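Local coordinates for protein pseudouridine synthase (Pyrococcus abyssi, PDB 2AUS) that probably isomerises uridine to pseudouridine in RNA, as the Cbf5-type catalytic subunit of archaeal H/ACA ribonucleoproteins, related to the bacterial TruB enzymes, at residues W31-P35 with D36-I40; D119-E122 with D123-R126; T213-T216 with L217-V221; Y224-W227 with K228-I232. All blocks are in the same frame, centred on the assembly; numbering follows the deposited sequence.

Contact 1. Residues W31-P35 with D36-I40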
# COMPACT_ATOMS: atom_id res chain seq x y z
N TRP A 31 37.29 -5.06 29.24
CA TRP A 31 37.27 -4.45 27.92
C TRP A 31 36.30 -5.15 26.98
O TRP A 31 36.33 -6.37 26.83
CB TRP A 31 38.67 -4.47 27.32
CG TRP A 31 39.64 -3.59 28.08
CD1 TRP A 31 39.32 -2.66 29.04
CD2 TRP A 31 41.05 -3.52 27.91
NE1 TRP A 31 40.46 -2.02 29.47
CE2 TRP A 31 41.54 -2.52 28.79
CE3 TRP A 31 41.97 -4.19 27.09
CZ2 TRP A 31 42.89 -2.19 28.88
CZ3 TRP A 31 43.32 -3.86 27.18
CH2 TRP A 31 43.76 -2.87 28.07
N GLY A 32 35.42 -4.37 26.37
CA GLY A 32 34.45 -4.94 25.45
C GLY A 32 33.33 -5.67 26.16
O GLY A 32 33.09 -5.46 27.35
N PHE A 33 32.63 -6.53 25.42
CA PHE A 33 31.51 -7.28 25.96
C PHE A 33 31.29 -8.55 25.17
O PHE A 33 31.64 -8.63 24.00
CB PHE A 33 30.18 -6.52 25.83
CG PHE A 33 30.21 -5.12 26.36
CD1 PHE A 33 29.70 -4.84 27.62
CD2 PHE A 33 30.68 -4.08 25.57
CE1 PHE A 33 29.67 -3.52 28.09
CE2 PHE A 33 30.65 -2.77 26.03
CZ PHE A 33 30.14 -2.48 27.30
N PRO A 34 30.72 -9.58 25.82
CA PRO A 34 30.46 -10.80 25.06
C PRO A 34 29.39 -10.25 24.10
O PRO A 34 28.49 -9.53 24.54
CB PRO A 34 29.87 -11.73 26.10
CG PRO A 34 30.60 -11.33 27.35
CD PRO A 34 30.59 -9.82 27.27
N PRO A 35 29.49 -10.54 22.80
CA PRO A 35 28.53 -10.05 21.80
C PRO A 35 27.05 -10.02 22.21
O PRO A 35 26.34 -9.04 21.95
CB PRO A 35 28.77 -10.98 20.61
CG PRO A 35 30.24 -11.28 20.72
CD PRO A 35 30.40 -11.53 22.21
N ASP A 36 26.59 -11.09 22.86
CA ASP A 36 25.19 -11.18 23.27
C ASP A 36 24.88 -10.58 24.64
O ASP A 36 23.76 -10.70 25.13
CB ASP A 36 24.75 -12.65 23.27
CG ASP A 36 25.48 -13.47 24.31
OD1 ASP A 36 26.73 -13.45 24.33
OD2 ASP A 36 24.79 -14.14 25.12
N LYS A 37 25.87 -9.95 25.27
CA LYS A 37 25.66 -9.36 26.58
C LYS A 37 25.93 -7.87 26.56
O LYS A 37 26.46 -7.32 27.52
CB LYS A 37 26.58 -10.03 27.62
CG LYS A 37 26.21 -11.46 27.95
CD LYS A 37 24.88 -11.51 28.70
CE LYS A 37 24.45 -12.95 28.95
NZ LYS A 37 25.51 -13.72 29.65
N ARG A 38 25.57 -7.22 25.47
CA ARG A 38 25.79 -5.79 25.36
C ARG A 38 24.60 -4.98 25.84
O ARG A 38 23.45 -5.35 25.60
CB ARG A 38 26.14 -5.43 23.90
CG ARG A 38 27.49 -6.01 23.47
CD ARG A 38 28.08 -5.33 22.23
NE ARG A 38 27.53 -5.88 21.01
CZ ARG A 38 28.22 -6.53 20.07
NH1 ARG A 38 29.53 -6.72 20.19
NH2 ARG A 38 27.59 -7.01 19.01
N PRO A 39 24.85 -3.87 26.56
CA PRO A 39 23.76 -3.02 27.05
C PRO A 39 22.85 -2.74 25.85
O PRO A 39 23.35 -2.50 24.75
CB PRO A 39 24.49 -1.77 27.54
CG PRO A 39 25.81 -2.32 28.00
CD PRO A 39 26.17 -3.32 26.92
N ILE A 40 21.54 -2.75 26.07
CA ILE A 40 20.58 -2.58 24.99
C ILE A 40 20.89 -1.53 23.92
O ILE A 40 20.75 -1.80 22.73
CB ILE A 40 19.14 -2.35 25.53
CG1 ILE A 40 18.14 -2.42 24.37
CG2 ILE A 40 19.05 -1.01 26.24
CD1 ILE A 40 18.22 -3.71 23.58
O HOH W 1 24.13 -7.98 22.92

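Contact 2. Residues D119-E122 with D123-R126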
# COMPACT_ATOMS: atom_id res chain seq x y z
N ASP A 119 1.32 -27.13 -21.02
CA ASP A 119 1.26 -28.36 -20.25
C ASP A 119 2.49 -29.24 -20.45
O ASP A 119 2.95 -29.46 -21.57
CB ASP A 119 0.00 -29.15 -20.63
CG ASP A 119 -1.26 -28.32 -20.52
OD1 ASP A 119 -1.44 -27.64 -19.49
OD2 ASP A 119 -2.07 -28.34 -21.47
N VAL A 120 3.03 -29.72 -19.33
CA VAL A 120 4.21 -30.56 -19.33
C VAL A 120 3.97 -31.68 -18.32
O VAL A 120 3.49 -31.44 -17.22
CB VAL A 120 5.48 -29.77 -18.89
CG1 VAL A 120 6.70 -30.68 -18.93
CG2 VAL A 120 5.68 -28.56 -19.79
N PRO A 121 4.28 -32.93 -18.70
CA PRO A 121 4.09 -34.07 -17.80
C PRO A 121 4.90 -33.89 -16.52
O PRO A 121 6.04 -33.41 -16.56
CB PRO A 121 4.57 -35.25 -18.63
CG PRO A 121 4.22 -34.83 -20.02
CD PRO A 121 4.67 -33.39 -20.05
N GLU A 122 4.31 -34.27 -15.39
CA GLU A 122 4.97 -34.13 -14.10
C GLU A 122 6.35 -34.81 -14.06
O GLU A 122 7.28 -34.29 -13.44
CB GLU A 122 4.08 -34.70 -12.99
CG GLU A 122 4.65 -34.48 -11.60
CD GLU A 122 3.71 -34.95 -10.49
OE1 GLU A 122 2.57 -34.44 -10.42
OE2 GLU A 122 4.13 -35.82 -9.70
N ASP A 123 6.46 -35.96 -14.72
CA ASP A 123 7.72 -36.70 -14.76
C ASP A 123 8.81 -35.90 -15.48
O ASP A 123 9.97 -35.92 -15.08
CB ASP A 123 7.52 -38.05 -15.45
CG ASP A 123 6.92 -37.91 -16.84
OD1 ASP A 123 5.76 -37.44 -16.94
OD2 ASP A 123 7.60 -38.27 -17.83
N LYS A 124 8.42 -35.21 -16.55
CA LYS A 124 9.36 -34.42 -17.32
C LYS A 124 9.84 -33.21 -16.51
O LYS A 124 11.04 -32.92 -16.46
CB LYS A 124 8.70 -33.95 -18.62
CG LYS A 124 9.65 -33.26 -19.58
CD LYS A 124 8.92 -32.80 -20.83
CE LYS A 124 9.84 -32.01 -21.75
NZ LYS A 124 9.09 -31.42 -22.90
N ILE A 125 8.91 -32.52 -15.86
CA ILE A 125 9.26 -31.36 -15.04
C ILE A 125 10.31 -31.73 -14.00
O ILE A 125 11.30 -31.02 -13.83
CB ILE A 125 8.03 -30.78 -14.30
CG1 ILE A 125 6.94 -30.39 -15.30
CG2 ILE A 125 8.45 -29.56 -13.49
CD1 ILE A 125 5.67 -29.84 -14.66
N ARG A 126 10.08 -32.83 -13.30
CA ARG A 126 11.01 -33.28 -12.27
C ARG A 126 12.39 -33.63 -12.80
O ARG A 126 13.40 -33.37 -12.14
CB ARG A 126 10.44 -34.49 -11.51
CG ARG A 126 9.42 -34.12 -10.44
CD ARG A 126 9.40 -35.16 -9.34
NE ARG A 126 8.73 -34.67 -8.14
CZ ARG A 126 7.43 -34.43 -8.06
NH1 ARG A 126 6.65 -34.63 -9.12
NH2 ARG A 126 6.90 -33.97 -6.93

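Contact 3. Residues T213-T216 with L217-V221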
# COMPACT_ATOMS: atom_id res chain seq x y z
N THR A 213 14.55 -15.93 15.04
CA THR A 213 15.05 -14.56 14.89
C THR A 213 14.41 -13.76 13.76
O THR A 213 14.63 -12.55 13.65
CB THR A 213 16.57 -14.52 14.69
OG1 THR A 213 16.90 -15.03 13.39
CG2 THR A 213 17.27 -15.35 15.76
N LEU A 214 13.62 -14.42 12.92
CA LEU A 214 12.97 -13.72 11.81
C LEU A 214 11.84 -12.87 12.38
O LEU A 214 10.93 -13.40 13.01
CB LEU A 214 12.39 -14.71 10.80
CG LEU A 214 11.74 -14.06 9.57
CD1 LEU A 214 12.82 -13.41 8.71
CD2 LEU A 214 10.97 -15.11 8.77
N VAL A 215 11.91 -11.56 12.17
CA VAL A 215 10.88 -10.67 12.68
C VAL A 215 10.27 -9.78 11.60
O VAL A 215 10.87 -9.59 10.54
CB VAL A 215 11.44 -9.76 13.81
CG1 VAL A 215 11.87 -10.63 15.00
CG2 VAL A 215 12.63 -8.94 13.29
N THR A 216 9.08 -9.25 11.87
CA THR A 216 8.39 -8.39 10.92
C THR A 216 8.43 -6.95 11.40
O THR A 216 8.75 -6.67 12.55
CB THR A 216 6.90 -8.78 10.77
OG1 THR A 216 6.23 -8.56 12.01
CG2 THR A 216 6.75 -10.24 10.36
N LEU A 217 8.09 -6.04 10.50
CA LEU A 217 8.07 -4.61 10.80
C LEU A 217 7.11 -4.32 11.96
O LEU A 217 7.38 -3.45 12.79
CB LEU A 217 7.66 -3.84 9.55
CG LEU A 217 8.70 -3.92 8.43
CD1 LEU A 217 8.09 -3.52 7.09
CD2 LEU A 217 9.87 -3.01 8.79
N HIS A 218 6.00 -5.04 12.01
CA HIS A 218 5.03 -4.83 13.08
C HIS A 218 5.62 -5.33 14.38
O HIS A 218 5.39 -4.73 15.43
CB HIS A 218 3.72 -5.57 12.77
CG HIS A 218 2.85 -4.84 11.79
ND1 HIS A 218 1.78 -5.43 11.16
CD2 HIS A 218 2.89 -3.56 11.35
CE1 HIS A 218 1.19 -4.54 10.38
NE2 HIS A 218 1.84 -3.40 10.48
N ASP A 219 6.38 -6.41 14.32
CA ASP A 219 7.02 -6.93 15.52
C ASP A 219 7.93 -5.84 16.06
O ASP A 219 7.90 -5.55 17.25
CB ASP A 219 7.87 -8.16 15.22
CG ASP A 219 7.03 -9.38 14.91
OD1 ASP A 219 5.86 -9.42 15.35
OD2 ASP A 219 7.56 -10.30 14.25
N LEU A 220 8.73 -5.25 15.18
CA LEU A 220 9.67 -4.20 15.58
C LEU A 220 8.96 -3.00 16.20
O LEU A 220 9.43 -2.45 17.20
CB LEU A 220 10.50 -3.72 14.38
CG LEU A 220 11.54 -4.71 13.86
CD1 LEU A 220 12.32 -4.05 12.73
CD2 LEU A 220 12.48 -5.11 14.99
N VAL A 221 7.85 -2.59 15.61
CA VAL A 221 7.10 -1.46 16.13
C VAL A 221 6.63 -1.78 17.55
O VAL A 221 6.82 -0.99 18.46
CB VAL A 221 5.87 -1.14 15.26
CG1 VAL A 221 4.97 -0.13 15.97
CG2 VAL A 221 6.32 -0.60 13.90

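Contact 4. Residues Y224-W227 with K228-I232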
# COMPACT_ATOMS: atom_id res chain seq x y z
N TYR A 224 9.57 -2.19 20.15
CA TYR A 224 10.19 -0.91 20.44
C TYR A 224 9.30 -0.17 21.43
O TYR A 224 9.79 0.54 22.31
CB TYR A 224 10.35 -0.10 19.15
CG TYR A 224 11.25 1.10 19.32
CD1 TYR A 224 10.72 2.39 19.36
CD2 TYR A 224 12.63 0.94 19.43
CE1 TYR A 224 11.54 3.50 19.51
CE2 TYR A 224 13.46 2.05 19.58
CZ TYR A 224 12.91 3.32 19.62
OH TYR A 224 13.72 4.42 19.77
N HIS A 225 7.98 -0.36 21.28
CA HIS A 225 7.00 0.25 22.18
C HIS A 225 7.15 -0.35 23.58
O HIS A 225 7.16 0.37 24.57
CB HIS A 225 5.58 0.01 21.67
CG HIS A 225 5.06 1.10 20.79
ND1 HIS A 225 4.32 2.16 21.28
CD2 HIS A 225 5.19 1.32 19.46
CE1 HIS A 225 4.01 2.98 20.29
NE2 HIS A 225 4.53 2.49 19.17
N PHE A 226 7.26 -1.68 23.65
CA PHE A 226 7.40 -2.35 24.94
C PHE A 226 8.66 -1.86 25.66
O PHE A 226 8.71 -1.80 26.88
CB PHE A 226 7.47 -3.87 24.75
CG PHE A 226 6.23 -4.47 24.15
CD1 PHE A 226 6.26 -5.75 23.62
CD2 PHE A 226 5.03 -3.77 24.14
CE1 PHE A 226 5.11 -6.33 23.08
CE2 PHE A 226 3.87 -4.33 23.60
CZ PHE A 226 3.91 -5.61 23.07
N TRP A 227 9.68 -1.52 24.88
CA TRP A 227 10.93 -1.04 25.44
C TRP A 227 10.81 0.42 25.87
O TRP A 227 10.99 0.74 27.04
CB TRP A 227 12.06 -1.19 24.42
CG TRP A 227 13.38 -0.66 24.88
CD1 TRP A 227 13.89 -0.74 26.14
CD2 TRP A 227 14.36 0.01 24.08
NE1 TRP A 227 15.14 -0.17 26.18
CE2 TRP A 227 15.45 0.30 24.94
CE3 TRP A 227 14.44 0.38 22.74
CZ2 TRP A 227 16.60 0.96 24.48
CZ3 TRP A 227 15.58 1.03 22.28
CH2 TRP A 227 16.65 1.31 23.16
N LYS A 228 10.49 1.30 24.93
CA LYS A 228 10.39 2.72 25.21
C LYS A 228 9.23 3.19 26.08
O LYS A 228 9.36 4.18 26.80
CB LYS A 228 10.38 3.50 23.89
CG LYS A 228 11.72 3.49 23.19
CD LYS A 228 12.81 4.07 24.09
CE LYS A 228 14.17 4.05 23.41
NZ LYS A 228 15.24 4.51 24.33
N GLU A 229 8.09 2.50 26.03
CA GLU A 229 6.95 2.91 26.83
C GLU A 229 6.81 2.10 28.11
O GLU A 229 6.58 2.65 29.18
CB GLU A 229 5.64 2.76 26.04
CG GLU A 229 5.58 3.51 24.73
CD GLU A 229 4.25 3.29 24.02
OE1 GLU A 229 3.85 2.11 23.84
OE2 GLU A 229 3.61 4.29 23.64
N ASP A 230 6.95 0.78 27.99
CA ASP A 230 6.80 -0.10 29.14
C ASP A 230 8.11 -0.48 29.85
O ASP A 230 8.08 -1.15 30.88
CB ASP A 230 6.05 -1.36 28.71
CG ASP A 230 4.74 -1.04 28.00
OD1 ASP A 230 3.94 -0.27 28.58
OD2 ASP A 230 4.51 -1.53 26.88
N GLY A 231 9.24 -0.04 29.30
CA GLY A 231 10.53 -0.34 29.91
C GLY A 231 10.97 -1.79 29.83
O GLY A 231 11.79 -2.23 30.63
N ILE A 232 10.44 -2.53 28.86
CA ILE A 232 10.78 -3.94 28.68
C ILE A 232 11.69 -4.10 27.45
O ILE A 232 11.22 -4.01 26.32
CB ILE A 232 9.50 -4.79 28.47
CG1 ILE A 232 8.53 -4.57 29.63
CG2 ILE A 232 9.86 -6.25 28.34
CD1 ILE A 232 9.11 -4.93 30.99

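Contact 1. Residues W31-P35 with D36-I40
Pro-34 and Lys-37 close a type I beta turn in the surface loop that runs from strand 18-20 to helix 40-45, and Phe-33 packs against Arg-38 and Pro-39 where the chain comes back from it. The evidence for the turn is twofold. The amide N of Lys-37 donates to Pro-34 O over 2.8 Å with an N-H...O angle of 162°, and the two corner residues, Pro-35 and Asp-36, have the backbone angles of this turn type, proline holding the first corner. The bond does not use a lone pair in the plane of the carbonyl, since the donor stands well above that plane. On the returning limb, Pro-39 CD sits over one face of the Phe-33 ring, 4.0 Å from the ring centroid, a CH-pi contact displaced toward the CD1-CE1 side. Phe-33 CB meanwhile rests 3.6 Å from Arg-38 CG. With CG anti to its carbonyl carbon (chi1 -67°) and a bend at chi3, the Arg-38 chain folds back over the turn, and Pro-35 O then lies over a face of its guanidinium, 3.5 Å from NE. The guanidinium is steered chiefly from outside, by a salt bridge to Glu-244, while Arg-38 O takes a hydrogen bond from Arg-237 of helix 234-239. The turn is thereby tied to the region around that helix. A water bridges the backbone, donating to Pro-35 O at 2.6 Å and accepting from Arg-38 N at 3.0 Å.

Contact 2. Residues D119-E122 with D123-R126
Val-120 and Ile-125 form a hydrophobic staple round the start of helix 122-131: Val-120, just before the N-cap Pro-121, reaches Ile-125, the fourth residue of the helix. This is the tight side. Val-120 CG1, set anti to the backbone N (chi1 -179°), lies 3.6 Å from Ile-125 CG1, and the same methyl is 3.6 Å from Lys-124 CD, whose extended chain crosses the valine at about a right angle. In the backbone of the same turn, Ile-125 N donates to Pro-121 O over 3.1 Å, nearly along the C=O axis, and the bond from Lys-124 N to that oxygen is weak. Cut back to an alanine, the side chain of Ile-125 would no longer reach Val-120 CG1, which would probably lose its apolar mate and leave a gap toward Ile-163 of strand 152-164. The other side is looser and more exposed. Glu-122 and Arg-126 run side by side in the same direction, one helical turn apart, and OE2 of Glu-122 makes a salt bridge to Arg-126 NH1 at 2.8 Å. Its hydrogen-bond component is weak, with an N-H...O angle of 124°, and the carboxylate and guanidinium planes are 57° apart, so the two groups do not pair flat. Even so, Ile-163 touches Glu-122 and Arg-126 as well as Ile-125, laying this helix start against the sheet, while Asp-119 bridges to Arg-166 in the turn after strand 152-164.

Contact 3. Residues T213-T216 with L217-V221
Thr-216 and Asp-219 exchange hydrogen bonds at the start of helix 217-228. Asp-219 N donates to Thr-216 OG1 over 3.2 Å, and in return Thr-216 N donates to Asp-219 OD2 over 3.0 Å at 164°. The second bond reaches its oxygen from above the carboxylate plane. Thr-216 OG1 is held between its own backbone N and carbonyl carbon (chi1 65°), which swings the hydroxyl forward over the first helical turn, while Asp-219 turns its carboxylate back toward the chain before the helix. Each side chain thus accepts from a backbone amide at the helix start, where first-turn amides lack carbonyl partners from a preceding turn. The first main-chain bond follows directly: Leu-220 N to Thr-216 O, 3.0 Å, lying in the carbonyl plane. Just outside this polar ring, Val-215 CG2 meets Leu-220 CD2 at 4.2 Å, an apolar link from the residue before the cap to the fourth position of the helix. The entry is positioned by strand 47-53, where Val-215 makes backbone hydrogen bonds with Asn-50 and Asp-52; Ile-49 there touches both Val-215 and Leu-220, and Ala-239 covers the same pair. A second protein chain of the assembly packs on Thr-216, Leu-217 and His-218, an aromatic ring of it meeting the His-218 imidazole. Reciprocal bonds plus the Val-215 to Leu-220 contact make this a capping box with a hydrophobic staple, here marking a strand-to-helix transition.

Contact 4. Residues Y224-W227 with K228-I232
The C-terminal end of helix 217-228 carries this contact, with Lys-228 crossing Tyr-224 and running alongside Trp-227, over a face of each ring, and the backbone unwinding through Gly-231. Lys-228 CG sits 3.9 Å from the Tyr-224 ring centroid. Because the lysine bends at chi2 (-58°), its tail continues over the Trp-227 six-membered ring, with CE 3.6 Å and NZ 3.9 Å from that centroid, a CH-pi and a cation-pi contact. A serine in place of Trp-227 would probably deprive the ammonium of its aromatic bed and leave the lysine tail free to turn. On another side of the helix, His-225 ND1 donates to Glu-229 OE1 over 2.6 Å at 164°; the oxygen lies in the imidazole plane, whereas the carboxylate stands 76° to it. At the exit, Ile-232 N reaches back to Phe-226 O (2.7 Å), a span of six residues, and Gly-231, with positive phi, gives Trp-227 O a weak bond. Among the neighbouring helices, Trp-227 packs on Ile-40, Glu-41 and Ile-44 of helix 40-45 and on Ile-236 of helix 234-239, where Tyr-235 receives Phe-226.

In the fold
Contacts 3 and 4 are the two ends of one element: the capping box opens helix 217-228 and the cation-pi contact of Lys-228, followed by Gly-231, closes it, their centres 14 Å apart. Contact 1, centred 20 Å from contact 4, joins it directly, since Ile-40 CG2 packs 3.6 Å from Trp-227 CZ2; the turn loop and the helix end therefore meet at helix 40-45. Contact 2 stands apart, its nearest atoms about 41 Å from contacts 1 and 4 and about 25 Å from contact 3. A phosphate ion, probably from the crystallisation liquor, lies about 3 Å from the Glu-229 side chain. A second protein chain, probably Nop10, borders contacts 3 and 4.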